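Local coordinates for cell surface protein (Putative S-layer protein) (Clostridioides difficile R20291, PDB 5NJL) that is a cell wall protein, putatively of the S-layer, that shows cell adhesion in vitro and probably acts as a surface-exposed adhesin, at residues Gly240-Ser246 with Phe260-Thr265; Val21-Gln27 with Ile39-Lys43; Gly68-Glu72 with Lys270-Leu274. One frame throughout, in Å; residues are numbered along the deposited sequence.

Overall arrangement
From the N terminus, interaction 2 closes first: helix 14-25 leads through a loop to strand 40-45, and V21-Q27 meets I39-K43 on the face of the five-stranded mixed sheet. After helix 57-65 the turn at 68-72 opens interaction 3, which closes only at 270-274, some 200 residues later, and joins the turn leading into strand 72-79 of the five-stranded sheet to strand 271-278 of the four-stranded sheet. Nested within it, interaction 1 closes a 13-residue loop by pairing 240-246 with 260-265. Interactions 1 and 3 touch, since strands 258-265 and 271-278 are neighbours (Y264 O to I272 N 2.8 Å). Interaction 2 stands apart, its nearest atoms about 17 Å from interaction 1 and about 11 Å from interaction 3.

Interaction 1 of 3, residues Gly240-Ser246 with Phe260-Thr265; sequences GTSKSIS and FTIKYT. With SO4 (sulfate ion), chain S.
This is an antiparallel strand pairing at one border of the four-stranded mixed sheet, where outermost strand 243-245 runs beside strand 258-265; the axes of 243-245 and 260-265 approach to 4.7 Å at 174°. T241 and T265 form a hydrogen-bonded pair, T241 N to T265 O 3.0 Å and T265 N to T241 O 2.8 Å. S244 and K263 form the next, with S244 N to K263 O and K263 N to S244 O both 2.9 Å. Between T241 and S244 the register slips by one; S242 (phi/psi 46/51°) turns the corner there, and its N donates to sulfate O2 (2.7 Å). I245 and I262 follow as a non-hydrogen-bonded pair, CA-CA 4.5 Å. Their side chains share one face, I245 CG1 lying 3.7 Å from I262 CG2 and I245 CG2 3.7 Å from F260 CD2; helix 281-291 packs against this face. On the other face lie S244 and K263, the latter salt-bridged to E72. S246 closes the ladder: its N donates to T261 O (2.9 Å), and its OG, at chi1 p, accepts from T261 N (2.9 Å). The shifted register between two regular hydrogen-bonded pairs is that of a beta bulge in an antiparallel ladder.

Interaction 2 of 3, residues Val21-Gln27 with Ile39-Lys43; sequences VRDLMSQ and IYEIK
Y40, I42 and Q27 lose the most surface where the C-terminal end of helix 14-25 lies over strand 40-45. The axes of 21-25 and 40-43 are 9.0 Å apart and cross at -136°, with M25 and Y40 the nearest CA pair on helix and strand (6.2 Å). Y40 (chi1 m, chi2 -86°) turns one ring face to L24, itself m,t: L24 CD2 sits 4.0 Å from the ring centroid and 15° off its normal, a CH-pi contact. L24 O is 3.4 Å from Y40 CD2, and Q27 OE1 meets the ring edge, 3.5 Å from Y40 CE2. I42 (m,m) points at the helix, its CG1 3.7 Å from M25 CG and 4.0 Å from V21 CG1. This is helix-on-sheet packing: Y40 and I42, two residues apart in an extended strand, both face the helix, whereas the CA-to-CB bond of E41 points away. I54 of strand 52-54 and I57 of helix 57-65 continue the apolar layer around M25. Past the helix, Q27 is extended (phi/psi -86/127°), and its O accepts from I39 N at 3.1 Å. Q27 CB also reaches I39 CD1 (4.1 Å). A water bridges the two segments beside that bond, donating to L24 O and Q27 O (2.7 Å each) and accepting from Y40 N (2.9 Å).

Interaction 3 of 3, residues Gly68-Glu72 with Lys270-Leu274; sequences GENKE and KAIEL. With SO4 (sulfate ion), chain R.
K270 leads into strand 271-278, which meets the type II turn G68-K71, closed by K71 N to G68 O (3.1 Å) with N70 at phi/psi 57/25°. A271 points its CB at the turn, 3.4 Å from E69 OE1 and 3.8 Å from N70 CG; its CA lies 5.6 Å from that of N70. A water accepts from A271 N (3.0 Å) and donates to E69 OE1 (2.9 Å), while E69 N binds sulfate O3 (2.9 Å). I272 turns its side chain away but offers its backbone O to N70 ND2 (3.1 Å, 143° at the hydrogen). N70, chi1 -98°, also hydrogen-bonds S214 through OD1. E273 points back toward the turn, its OE2 4.4 Å from E72 OE1; K212 salt-bridges E273 and K263 salt-bridges E72. With just one direct hydrogen bond and 192 Å² buried, this is a small polar junction between the five-stranded sheet, which 68-72 enters at strand 72-79, and the four-stranded sheet of strand 271-278, in which lysines offset the neighbouring carboxylates.

Interaction 1 of 3, residues Gly240-Ser246 with Phe260-Thr265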
ATOM      1  N   GLY A 240      33.418   8.227  22.720  1.00 37.18           N
ATOM      2  CA  GLY A 240      32.316   9.165  22.536  1.00 36.16           C
ATOM      3  C   GLY A 240      31.523   9.300  23.819  1.00 36.52           C
ATOM      4  O   GLY A 240      31.539   8.391  24.653  1.00 36.48           O
ATOM      5  N   THR A 241      30.817  10.415  23.969  1.00 37.48           N
ATOM      6  CA  THR A 241      29.985  10.667  25.139  1.00 41.05           C
ATOM      7  C   THR A 241      28.501  10.449  24.815  1.00 42.26           C
ATOM      8  O   THR A 241      28.131  10.316  23.643  1.00 37.99           O
ATOM      9  CB  THR A 241      30.217  12.071  25.713  1.00 43.29           C
ATOM     10  OG1 THR A 241      29.962  13.063  24.715  1.00 42.55           O
ATOM     11  CG2 THR A 241      31.666  12.203  26.215  1.00 47.00           C
ATOM     12  N   SER A 242      27.678  10.372  25.869  1.00 44.16           N
ATOM     13  CA  SER A 242      26.229  10.098  25.777  1.00 43.52           C
ATOM     14  C   SER A 242      25.942   8.939  24.833  1.00 42.54           C
ATOM     15  O   SER A 242      25.159   9.072  23.885  1.00 42.98           O
ATOM     16  CB  SER A 242      25.468  11.337  25.324  1.00 44.43           C
ATOM     17  OG  SER A 242      25.835  12.476  26.076  1.00 48.51           O
ATOM     18  N   LYS A 243      26.643   7.838  25.069  1.00 41.63           N
ATOM     19  CA  LYS A 243      26.559   6.665  24.228  1.00 47.87           C
ATOM     20  C   LYS A 243      25.245   5.943  24.515  1.00 51.40           C
ATOM     21  O   LYS A 243      24.852   5.809  25.675  1.00 53.10           O
ATOM     22  CB  LYS A 243      27.706   5.702  24.496  1.00 48.99           C
ATOM     23  CG  LYS A 243      29.030   6.085  23.858  1.00 50.36           C
ATOM     24  CD  LYS A 243      30.121   5.092  24.217  1.00 51.10           C
ATOM     25  CE  LYS A 243      30.554   5.267  25.665  1.00 55.14           C
ATOM     26  NZ  LYS A 243      31.642   4.336  26.036  1.00 60.43           N
ATOM     27  N   SER A 244      24.573   5.509  23.460  1.00 49.47           N
ATOM     28  CA  SER A 244      23.511   4.509  23.590  1.00 52.87           C
ATOM     29  C   SER A 244      23.749   3.475  22.504  1.00 50.52           C
ATOM     30  O   SER A 244      23.892   3.821  21.330  1.00 47.76           O
ATOM     31  CB  SER A 244      22.113   5.139  23.509  1.00 51.90           C
ATOM     32  OG  SER A 244      21.861   5.662  22.227  1.00 59.47           O
ATOM     33  N   ILE A 245      23.844   2.211  22.919  1.00 51.58           N
ATOM     34  CA  ILE A 245      24.110   1.098  22.013  1.00 53.76           C
ATOM     35  C   ILE A 245      22.835   0.240  21.928  1.00 57.75           C
ATOM     36  O   ILE A 245      22.289  -0.162  22.952  1.00 54.86           O
ATOM     37  CB  ILE A 245      25.325   0.267  22.498  1.00 55.57           C
ATOM     38  CG1 ILE A 245      26.615   1.109  22.430  1.00 56.10           C
ATOM     39  CG2 ILE A 245      25.480  -0.994  21.660  1.00 54.39           C
ATOM     40  CD1 ILE A 245      27.806   0.528  23.175  1.00 60.37           C
ATOM     41  N   SER A 246      22.379  -0.026  20.706  1.00 59.78           N
ATOM     42  CA  SER A 246      21.119  -0.732  20.475  1.00 62.72           C
ATOM     43  C   SER A 246      21.282  -2.246  20.552  1.00 70.53           C
ATOM     44  O   SER A 246      22.393  -2.758  20.718  1.00 65.99           O
ATOM     45  CB  SER A 246      20.529  -0.338  19.118  1.00 60.27           C
ATOM     46  OG  SER A 246      21.146  -1.028  18.040  1.00 56.45           O
ATOM     47  N   PHE A 260      23.757  -3.462  14.600  1.00 62.31           N
ATOM     48  CA  PHE A 260      23.428  -2.645  15.770  1.00 56.50           C
ATOM     49  C   PHE A 260      23.893  -1.195  15.536  1.00 54.52           C
ATOM     50  O   PHE A 260      24.623  -0.904  14.578  1.00 49.03           O
ATOM     51  CB  PHE A 260      23.984  -3.239  17.075  1.00 54.61           C
ATOM     52  CG  PHE A 260      25.477  -3.047  17.278  1.00 57.62           C
ATOM     53  CD1 PHE A 260      26.400  -3.877  16.637  1.00 59.69           C
ATOM     54  CD2 PHE A 260      25.959  -2.065  18.139  1.00 55.31           C
ATOM     55  CE1 PHE A 260      27.774  -3.718  16.831  1.00 58.61           C
ATOM     56  CE2 PHE A 260      27.326  -1.899  18.337  1.00 57.45           C
ATOM     57  CZ  PHE A 260      28.236  -2.726  17.680  1.00 56.05           C
ATOM     58  N   THR A 261      23.423  -0.290  16.383  1.00 51.18           N
ATOM     59  CA  THR A 261      23.733   1.128  16.231  1.00 50.49           C
ATOM     60  C   THR A 261      24.375   1.633  17.509  1.00 44.50           C
ATOM     61  O   THR A 261      24.062   1.157  18.601  1.00 42.74           O
ATOM     62  CB  THR A 261      22.474   1.978  15.933  1.00 51.03           C
ATOM     63  OG1 THR A 261      21.521   1.795  16.984  1.00 48.64           O
ATOM     64  CG2 THR A 261      21.865   1.585  14.607  1.00 51.95           C
ATOM     65  N   ILE A 262      25.289   2.588  17.350  1.00 41.36           N
ATOM     66  CA  ILE A 262      25.854   3.313  18.479  1.00 41.80           C
ATOM     67  C   ILE A 262      25.583   4.768  18.189  1.00 35.95           C
ATOM     68  O   ILE A 262      26.019   5.284  17.158  1.00 36.60           O
ATOM     69  CB  ILE A 262      27.394   3.153  18.611  1.00 44.43           C
ATOM     70  CG1 ILE A 262      27.826   1.715  18.335  1.00 49.36           C
ATOM     71  CG2 ILE A 262      27.864   3.628  19.990  1.00 43.39           C
ATOM     72  CD1 ILE A 262      29.240   1.611  17.806  1.00 54.64           C
ATOM     73  N   LYS A 263      24.823   5.401  19.064  1.00 37.98           N
ATOM     74  CA  LYS A 263      24.666   6.854  19.032  1.00 39.67           C
ATOM     75  C   LYS A 263      25.676   7.387  20.032  1.00 38.24           C
ATOM     76  O   LYS A 263      25.796   6.856  21.138  1.00 36.20           O
ATOM     77  CB  LYS A 263      23.256   7.277  19.434  1.00 42.58           C
ATOM     78  CG  LYS A 263      22.192   6.824  18.444  1.00 47.02           C
ATOM     79  CD  LYS A 263      20.785   7.312  18.809  1.00 50.75           C
ATOM     80  CE  LYS A 263      19.822   7.081  17.642  1.00 55.27           C
ATOM     81  NZ  LYS A 263      18.498   7.780  17.722  1.00 59.64           N
ATOM     82  N   TYR A 264      26.401   8.427  19.643  1.00 35.71           N
ATOM     83  CA  TYR A 264      27.315   9.094  20.563  1.00 33.69           C
ATOM     84  C   TYR A 264      27.589  10.521  20.118  1.00 32.91           C
ATOM     85  O   TYR A 264      27.326  10.896  18.962  1.00 30.92           O
ATOM     86  CB  TYR A 264      28.621   8.296  20.696  1.00 33.69           C
ATOM     87  CG  TYR A 264      29.506   8.291  19.469  1.00 34.70           C
ATOM     88  CD1 TYR A 264      29.301   7.377  18.446  1.00 34.75           C
ATOM     89  CD2 TYR A 264      30.570   9.195  19.337  1.00 32.92           C
ATOM     90  CE1 TYR A 264      30.121   7.354  17.335  1.00 36.65           C
ATOM     91  CE2 TYR A 264      31.394   9.178  18.220  1.00 32.65           C
ATOM     92  CZ  TYR A 264      31.159   8.261  17.223  1.00 35.53           C
ATOM     93  OH  TYR A 264      31.954   8.208  16.112  1.00 36.37           O
ATOM     94  N   THR A 265      28.154  11.290  21.037  1.00 28.68           N
ATOM     95  CA  THR A 265      28.610  12.642  20.753  1.00 30.24           C
ATOM     96  C   THR A 265      30.136  12.588  20.560  1.00 30.64           C
ATOM     97  O   THR A 265      30.860  12.068  21.439  1.00 28.64           O
ATOM     98  CB  THR A 265      28.194  13.554  21.889  1.00 32.20           C
ATOM     99  OG1 THR A 265      26.769  13.523  21.976  1.00 32.68           O
ATOM    100  CG2 THR A 265      28.631  14.991  21.657  1.00 33.29           C
TER
HETATM  101  S   SO4 S 418      29.232   9.201  28.778  1.00 97.80           S
HETATM  102  O1  SO4 S 418      28.634   8.764  30.057  1.00101.79           O
HETATM  103  O2  SO4 S 418      28.616  10.504  28.436  1.00 90.34           O
HETATM  104  O3  SO4 S 418      30.690   9.396  28.937  1.00 90.50           O
HETATM  105  O4  SO4 S 418      28.972   8.147  27.754  1.00 88.53           O
HETATM  106  O   HOH W   1      32.018  14.426  23.477  1.00 36.22           O
HETATM  107  O   HOH W   2      24.923  11.360  21.724  1.00 35.00           O

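Interaction 2 of 3, residues Val21-Gln27 with Ile39-Lys43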
ATOM      1  N   VAL A  21       5.546  15.709   1.672  1.00 27.35           N
ATOM      2  CA  VAL A  21       4.373  15.449   2.512  1.00 28.09           C
ATOM      3  C   VAL A  21       3.363  16.611   2.439  1.00 29.84           C
ATOM      4  O   VAL A  21       2.142  16.388   2.474  1.00 27.68           O
ATOM      5  CB  VAL A  21       4.769  15.137   3.945  1.00 27.18           C
ATOM      6  CG1 VAL A  21       3.556  14.966   4.845  1.00 28.39           C
ATOM      7  CG2 VAL A  21       5.596  13.874   3.979  1.00 29.30           C
ATOM      8  N   ARG A  22       3.856  17.838   2.320  1.00 27.49           N
ATOM      9  CA  ARG A  22       2.965  18.985   2.137  1.00 28.35           C
ATOM     10  C   ARG A  22       2.090  18.775   0.900  1.00 29.53           C
ATOM     11  O   ARG A  22       0.848  18.981   0.957  1.00 26.83           O
ATOM     12  CB  ARG A  22       3.748  20.312   2.032  1.00 29.24           C
ATOM     13  CG  ARG A  22       2.889  21.542   1.704  1.00 28.69           C
ATOM     14  CD  ARG A  22       3.692  22.812   1.375  1.00 29.99           C
ATOM     15  NE  ARG A  22       4.468  23.321   2.526  1.00 28.92           N
ATOM     16  CZ  ARG A  22       5.810  23.348   2.616  1.00 31.45           C
ATOM     17  NH1 ARG A  22       6.387  23.811   3.709  1.00 29.20           N
ATOM     18  NH2 ARG A  22       6.593  22.904   1.637  1.00 30.88           N
ATOM     19  N   ASP A  23       2.721  18.357  -0.202  1.00 30.24           N
ATOM     20  CA  ASP A  23       1.974  18.119  -1.440  0.55 32.18           C
ATOM     21  C   ASP A  23       0.965  16.963  -1.293  1.00 31.07           C
ATOM     22  O   ASP A  23      -0.170  17.082  -1.768  1.00 32.74           O
ATOM     23  CB  ASP A  23       2.926  17.939  -2.636  0.55 33.90           C
ATOM     24  CG  ASP A  23       3.717  19.220  -2.969  0.55 36.10           C
ATOM     25  OD1 ASP A  23       3.316  20.334  -2.545  0.55 40.12           O
ATOM     26  OD2 ASP A  23       4.750  19.109  -3.663  0.55 38.58           O
ATOM     27  N   LEU A  24       1.351  15.880  -0.610  1.00 30.42           N
ATOM     28  CA  LEU A  24       0.443  14.761  -0.342  1.00 29.53           C
ATOM     29  C   LEU A  24      -0.745  15.179   0.483  1.00 30.47           C
ATOM     30  O   LEU A  24      -1.875  14.769   0.203  1.00 29.37           O
ATOM     31  CB  LEU A  24       1.143  13.624   0.396  1.00 29.98           C
ATOM     32  CG  LEU A  24       2.241  12.876  -0.384  1.00 30.71           C
ATOM     33  CD1 LEU A  24       2.819  11.844   0.541  1.00 32.11           C
ATOM     34  CD2 LEU A  24       1.739  12.247  -1.685  1.00 32.68           C
ATOM     35  N   MET A  25      -0.491  15.978   1.518  1.00 29.30           N
ATOM     36  CA  MET A  25      -1.564  16.381   2.441  1.00 29.68           C
ATOM     37  C   MET A  25      -2.566  17.340   1.783  1.00 27.34           C
ATOM     38  O   MET A  25      -3.694  17.444   2.250  1.00 28.71           O
ATOM     39  CB  MET A  25      -0.995  16.993   3.723  1.00 30.45           C
ATOM     40  CG  MET A  25      -0.267  15.987   4.594  1.00 31.20           C
ATOM     41  SD  MET A  25       0.346  16.627   6.167  1.00 30.03           S
ATOM     42  CE  MET A  25      -1.127  16.564   7.186  1.00 30.18           C
ATOM     43  N   SER A  26      -2.167  18.014   0.711  1.00 27.35           N
ATOM     44  CA  SER A  26      -3.069  18.903  -0.010  1.00 28.68           C
ATOM     45  C   SER A  26      -3.990  18.123  -0.946  1.00 29.85           C
ATOM     46  O   SER A  26      -4.917  18.715  -1.504  1.00 27.91           O
ATOM     47  CB  SER A  26      -2.293  19.975  -0.792  1.00 31.60           C
ATOM     48  OG  SER A  26      -1.537  19.389  -1.840  1.00 34.18           O
ATOM     49  N   GLN A  27      -3.756  16.808  -1.128  1.00 28.44           N
ATOM     50  CA  GLN A  27      -4.507  16.061  -2.129  1.00 29.34           C
ATOM     51  C   GLN A  27      -5.805  15.574  -1.511  1.00 26.66           C
ATOM     52  O   GLN A  27      -5.799  14.915  -0.487  1.00 27.61           O
ATOM     53  CB  GLN A  27      -3.702  14.893  -2.692  1.00 29.39           C
ATOM     54  CG  GLN A  27      -2.527  15.320  -3.533  1.00 32.14           C
ATOM     55  CD  GLN A  27      -1.816  14.144  -4.135  1.00 37.44           C
ATOM     56  OE1 GLN A  27      -2.450  13.155  -4.542  1.00 41.13           O
ATOM     57  NE2 GLN A  27      -0.487  14.231  -4.202  1.00 42.01           N
ATOM     58  N   ILE A  39      -6.844  12.325   0.801  1.00 25.33           N
ATOM     59  CA  ILE A  39      -6.529  10.993   0.286  1.00 26.49           C
ATOM     60  C   ILE A  39      -5.493  10.297   1.171  1.00 27.87           C
ATOM     61  O   ILE A  39      -5.550   9.095   1.316  1.00 28.62           O
ATOM     62  CB  ILE A  39      -6.036  11.081  -1.160  1.00 27.00           C
ATOM     63  CG1 ILE A  39      -7.171  11.556  -2.068  1.00 27.19           C
ATOM     64  CG2 ILE A  39      -5.494   9.751  -1.670  1.00 28.64           C
ATOM     65  CD1 ILE A  39      -6.685  12.121  -3.376  1.00 28.11           C
ATOM     66  N   TYR A  40      -4.576  11.062   1.768  1.00 28.39           N
ATOM     67  CA  TYR A  40      -3.471  10.518   2.560  1.00 28.49           C
ATOM     68  C   TYR A  40      -3.635  10.709   4.049  1.00 30.24           C
ATOM     69  O   TYR A  40      -4.255  11.699   4.527  1.00 28.92           O
ATOM     70  CB  TYR A  40      -2.135  11.091   2.055  1.00 29.05           C
ATOM     71  CG  TYR A  40      -1.838  10.668   0.644  1.00 30.27           C
ATOM     72  CD1 TYR A  40      -1.195   9.440   0.378  1.00 31.90           C
ATOM     73  CD2 TYR A  40      -2.240  11.442  -0.444  1.00 30.09           C
ATOM     74  CE1 TYR A  40      -0.959   9.026  -0.922  1.00 32.33           C
ATOM     75  CE2 TYR A  40      -2.013  11.032  -1.740  1.00 31.36           C
ATOM     76  CZ  TYR A  40      -1.363   9.822  -1.969  1.00 35.39           C
ATOM     77  OH  TYR A  40      -1.139   9.414  -3.253  1.00 36.29           O
ATOM     78  N   GLU A  41      -3.140   9.708   4.791  1.00 28.55           N
ATOM     79  CA  GLU A  41      -3.136   9.721   6.226  1.00 29.61           C
ATOM     80  C   GLU A  41      -1.674   9.716   6.645  1.00 30.34           C
ATOM     81  O   GLU A  41      -0.931   8.771   6.333  1.00 27.66           O
ATOM     82  CB  GLU A  41      -3.851   8.511   6.834  1.00 32.70           C
ATOM     83  CG  GLU A  41      -3.960   8.558   8.351  1.00 35.68           C
ATOM     84  CD  GLU A  41      -4.791   7.424   8.921  1.00 41.87           C
ATOM     85  OE1 GLU A  41      -6.007   7.405   8.709  1.00 51.79           O
ATOM     86  OE2 GLU A  41      -4.236   6.546   9.589  1.00 47.61           O
ATOM     87  N   ILE A  42      -1.277  10.773   7.350  1.00 28.50           N
ATOM     88  CA  ILE A  42       0.112  10.923   7.792  1.00 28.60           C
ATOM     89  C   ILE A  42       0.119  10.777   9.292  1.00 26.96           C
ATOM     90  O   ILE A  42      -0.699  11.398  10.000  1.00 26.85           O
ATOM     91  CB  ILE A  42       0.693  12.299   7.413  1.00 28.85           C
ATOM     92  CG1 ILE A  42       0.453  12.612   5.945  1.00 28.61           C
ATOM     93  CG2 ILE A  42       2.183  12.374   7.764  1.00 28.24           C
ATOM     94  CD1 ILE A  42       1.043  11.630   4.967  1.00 29.58           C
ATOM     95  N   LYS A  43       1.024   9.939   9.793  1.00 27.26           N
ATOM     96  CA  LYS A  43       1.178   9.777  11.210  1.00 29.69           C
ATOM     97  C   LYS A  43       2.639  10.074  11.583  1.00 29.17           C
ATOM     98  O   LYS A  43       3.549   9.876  10.784  1.00 28.03           O
ATOM     99  CB  LYS A  43       0.808   8.371  11.666  1.00 33.75           C
ATOM    100  CG  LYS A  43      -0.637   7.961  11.487  1.00 36.23           C
ATOM    101  CD  LYS A  43      -0.832   6.594  12.127  1.00 41.17           C
ATOM    102  CE  LYS A  43      -2.178   6.001  11.768  1.00 45.12           C
ATOM    103  NZ  LYS A  43      -2.494   4.870  12.683  1.00 47.68           N
TER
HETATM  104  O   HOH W   3      -4.178  13.959   1.430  1.00 26.99           O

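Interaction 3 of 3, residues Gly68-Glu72 with Lys270-Leu274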
ATOM      1  N   GLY A  68      15.641  16.805  18.904  1.00 36.19           N
ATOM      2  CA  GLY A  68      16.910  16.970  19.636  1.00 38.66           C
ATOM      3  C   GLY A  68      18.069  16.226  19.006  1.00 38.67           C
ATOM      4  O   GLY A  68      17.877  15.377  18.112  1.00 35.11           O
ATOM      5  N   GLU A  69      19.278  16.534  19.484  1.00 39.48           N
ATOM      6  CA  GLU A  69      20.507  15.875  18.999  1.00 39.85           C
ATOM      7  C   GLU A  69      20.444  14.383  19.287  1.00 34.11           C
ATOM      8  O   GLU A  69      20.092  13.966  20.393  1.00 32.91           O
ATOM      9  CB  GLU A  69      21.759  16.500  19.642  1.00 44.65           C
ATOM     10  CG  GLU A  69      22.009  17.974  19.291  1.00 51.31           C
ATOM     11  CD  GLU A  69      22.295  18.242  17.812  1.00 56.50           C
ATOM     12  OE1 GLU A  69      22.711  17.318  17.075  1.00 63.59           O
ATOM     13  OE2 GLU A  69      22.104  19.400  17.374  1.00 64.38           O
ATOM     14  N   ASN A  70      20.730  13.568  18.274  1.00 35.21           N
ATOM     15  CA  ASN A  70      20.653  12.095  18.373  1.00 35.41           C
ATOM     16  C   ASN A  70      19.279  11.578  18.804  1.00 36.16           C
ATOM     17  O   ASN A  70      19.171  10.475  19.352  1.00 35.64           O
ATOM     18  CB  ASN A  70      21.793  11.516  19.257  1.00 38.16           C
ATOM     19  CG  ASN A  70      22.976  10.981  18.440  1.00 37.57           C
ATOM     20  OD1 ASN A  70      22.874  10.747  17.240  1.00 37.02           O
ATOM     21  ND2 ASN A  70      24.104  10.799  19.093  1.00 37.55           N
ATOM     22  N   LYS A  71      18.236  12.369  18.535  1.00 35.68           N
ATOM     23  CA  LYS A  71      16.849  11.895  18.681  1.00 37.05           C
ATOM     24  C   LYS A  71      16.297  11.609  17.286  1.00 35.59           C
ATOM     25  O   LYS A  71      16.900  11.979  16.261  1.00 32.34           O
ATOM     26  CB  LYS A  71      15.965  12.916  19.398  1.00 41.03           C
ATOM     27  CG  LYS A  71      16.455  13.313  20.792  1.00 44.49           C
ATOM     28  CD  LYS A  71      16.474  12.132  21.741  1.00 46.18           C
ATOM     29  CE  LYS A  71      16.781  12.601  23.149  1.00 53.36           C
ATOM     30  NZ  LYS A  71      16.742  11.455  24.085  1.00 57.58           N
ATOM     31  N   GLU A  72      15.157  10.929  17.263  1.00 37.28           N
ATOM     32  CA  GLU A  72      14.505  10.590  16.013  1.00 38.94           C
ATOM     33  C   GLU A  72      12.986  10.666  16.075  1.00 36.59           C
ATOM     34  O   GLU A  72      12.379  10.675  17.152  1.00 34.27           O
ATOM     35  CB  GLU A  72      14.942   9.196  15.550  1.00 42.66           C
ATOM     36  CG  GLU A  72      14.610   8.077  16.515  1.00 47.00           C
ATOM     37  CD  GLU A  72      15.254   6.762  16.105  1.00 49.02           C
ATOM     38  OE1 GLU A  72      16.487   6.729  15.878  1.00 54.59           O
ATOM     39  OE2 GLU A  72      14.518   5.759  16.028  1.00 51.98           O
ATOM     40  N   LYS A 270      29.603  16.739  18.018  1.00 30.67           N
ATOM     41  CA  LYS A 270      28.645  16.422  16.953  1.00 33.14           C
ATOM     42  C   LYS A 270      27.911  15.125  17.277  1.00 32.86           C
ATOM     43  O   LYS A 270      28.530  14.140  17.703  1.00 29.83           O
ATOM     44  CB  LYS A 270      29.362  16.273  15.596  1.00 36.92           C
ATOM     45  CG  LYS A 270      28.434  16.148  14.382  1.00 39.39           C
ATOM     46  CD  LYS A 270      29.143  16.388  13.041  1.00 43.20           C
ATOM     47  CE  LYS A 270      29.063  17.844  12.585  1.00 48.61           C
ATOM     48  NZ  LYS A 270      29.723  18.099  11.254  1.00 53.40           N
ATOM     49  N   ALA A 271      26.607  15.107  17.012  1.00 29.35           N
ATOM     50  CA  ALA A 271      25.774  13.913  17.201  1.00 29.44           C
ATOM     51  C   ALA A 271      26.018  12.922  16.060  1.00 29.92           C
ATOM     52  O   ALA A 271      25.829  13.254  14.857  1.00 31.73           O
ATOM     53  CB  ALA A 271      24.309  14.317  17.218  1.00 32.07           C
ATOM     54  N   ILE A 272      26.439  11.718  16.420  1.00 27.90           N
ATOM     55  CA  ILE A 272      26.794  10.686  15.467  1.00 29.75           C
ATOM     56  C   ILE A 272      25.896   9.481  15.710  1.00 31.66           C
ATOM     57  O   ILE A 272      25.579   9.154  16.860  1.00 31.72           O
ATOM     58  CB  ILE A 272      28.256  10.228  15.646  1.00 31.02           C
ATOM     59  CG1 ILE A 272      29.233  11.412  15.600  1.00 31.24           C
ATOM     60  CG2 ILE A 272      28.622   9.135  14.642  1.00 32.46           C
ATOM     61  CD1 ILE A 272      29.238  12.228  14.336  1.00 32.39           C
ATOM     62  N   GLU A 273      25.489   8.817  14.626  1.00 34.03           N
ATOM     63  CA  GLU A 273      24.963   7.468  14.750  1.00 37.40           C
ATOM     64  C   GLU A 273      25.639   6.552  13.770  1.00 37.06           C
ATOM     65  O   GLU A 273      25.541   6.713  12.544  1.00 35.77           O
ATOM     66  CB  GLU A 273      23.454   7.363  14.559  1.00 41.93           C
ATOM     67  CG  GLU A 273      22.986   5.958  14.904  1.00 46.74           C
ATOM     68  CD  GLU A 273      21.605   5.649  14.384  1.00 54.46           C
ATOM     69  OE1 GLU A 273      21.454   5.535  13.142  1.00 58.35           O
ATOM     70  OE2 GLU A 273      20.695   5.514  15.220  1.00 52.51           O
ATOM     71  N   LEU A 274      26.286   5.553  14.338  1.00 38.13           N
ATOM     72  CA  LEU A 274      27.107   4.649  13.595  1.00 42.45           C
ATOM     73  C   LEU A 274      26.357   3.321  13.558  1.00 41.29           C
ATOM     74  O   LEU A 274      26.028   2.765  14.599  1.00 40.98           O
ATOM     75  CB  LEU A 274      28.441   4.498  14.326  1.00 45.70           C
ATOM     76  CG  LEU A 274      29.576   3.787  13.607  1.00 50.44           C
ATOM     77  CD1 LEU A 274      29.736   4.275  12.171  1.00 52.13           C
ATOM     78  CD2 LEU A 274      30.859   3.993  14.411  1.00 51.32           C
TER
HETATM   79  S   SO4 R 417      18.929  19.362  21.985  1.00108.71           S
HETATM   80  O1  SO4 R 417      19.567  20.245  22.990  1.00114.76           O
HETATM   81  O2  SO4 R 417      17.611  18.922  22.511  1.00103.13           O
HETATM   82  O3  SO4 R 417      19.793  18.182  21.763  1.00107.22           O
HETATM   83  O4  SO4 R 417      18.770  20.107  20.709  1.00106.12           O
HETATM   84  O   HOH W   4      25.429  17.706  16.197  1.00 37.29           O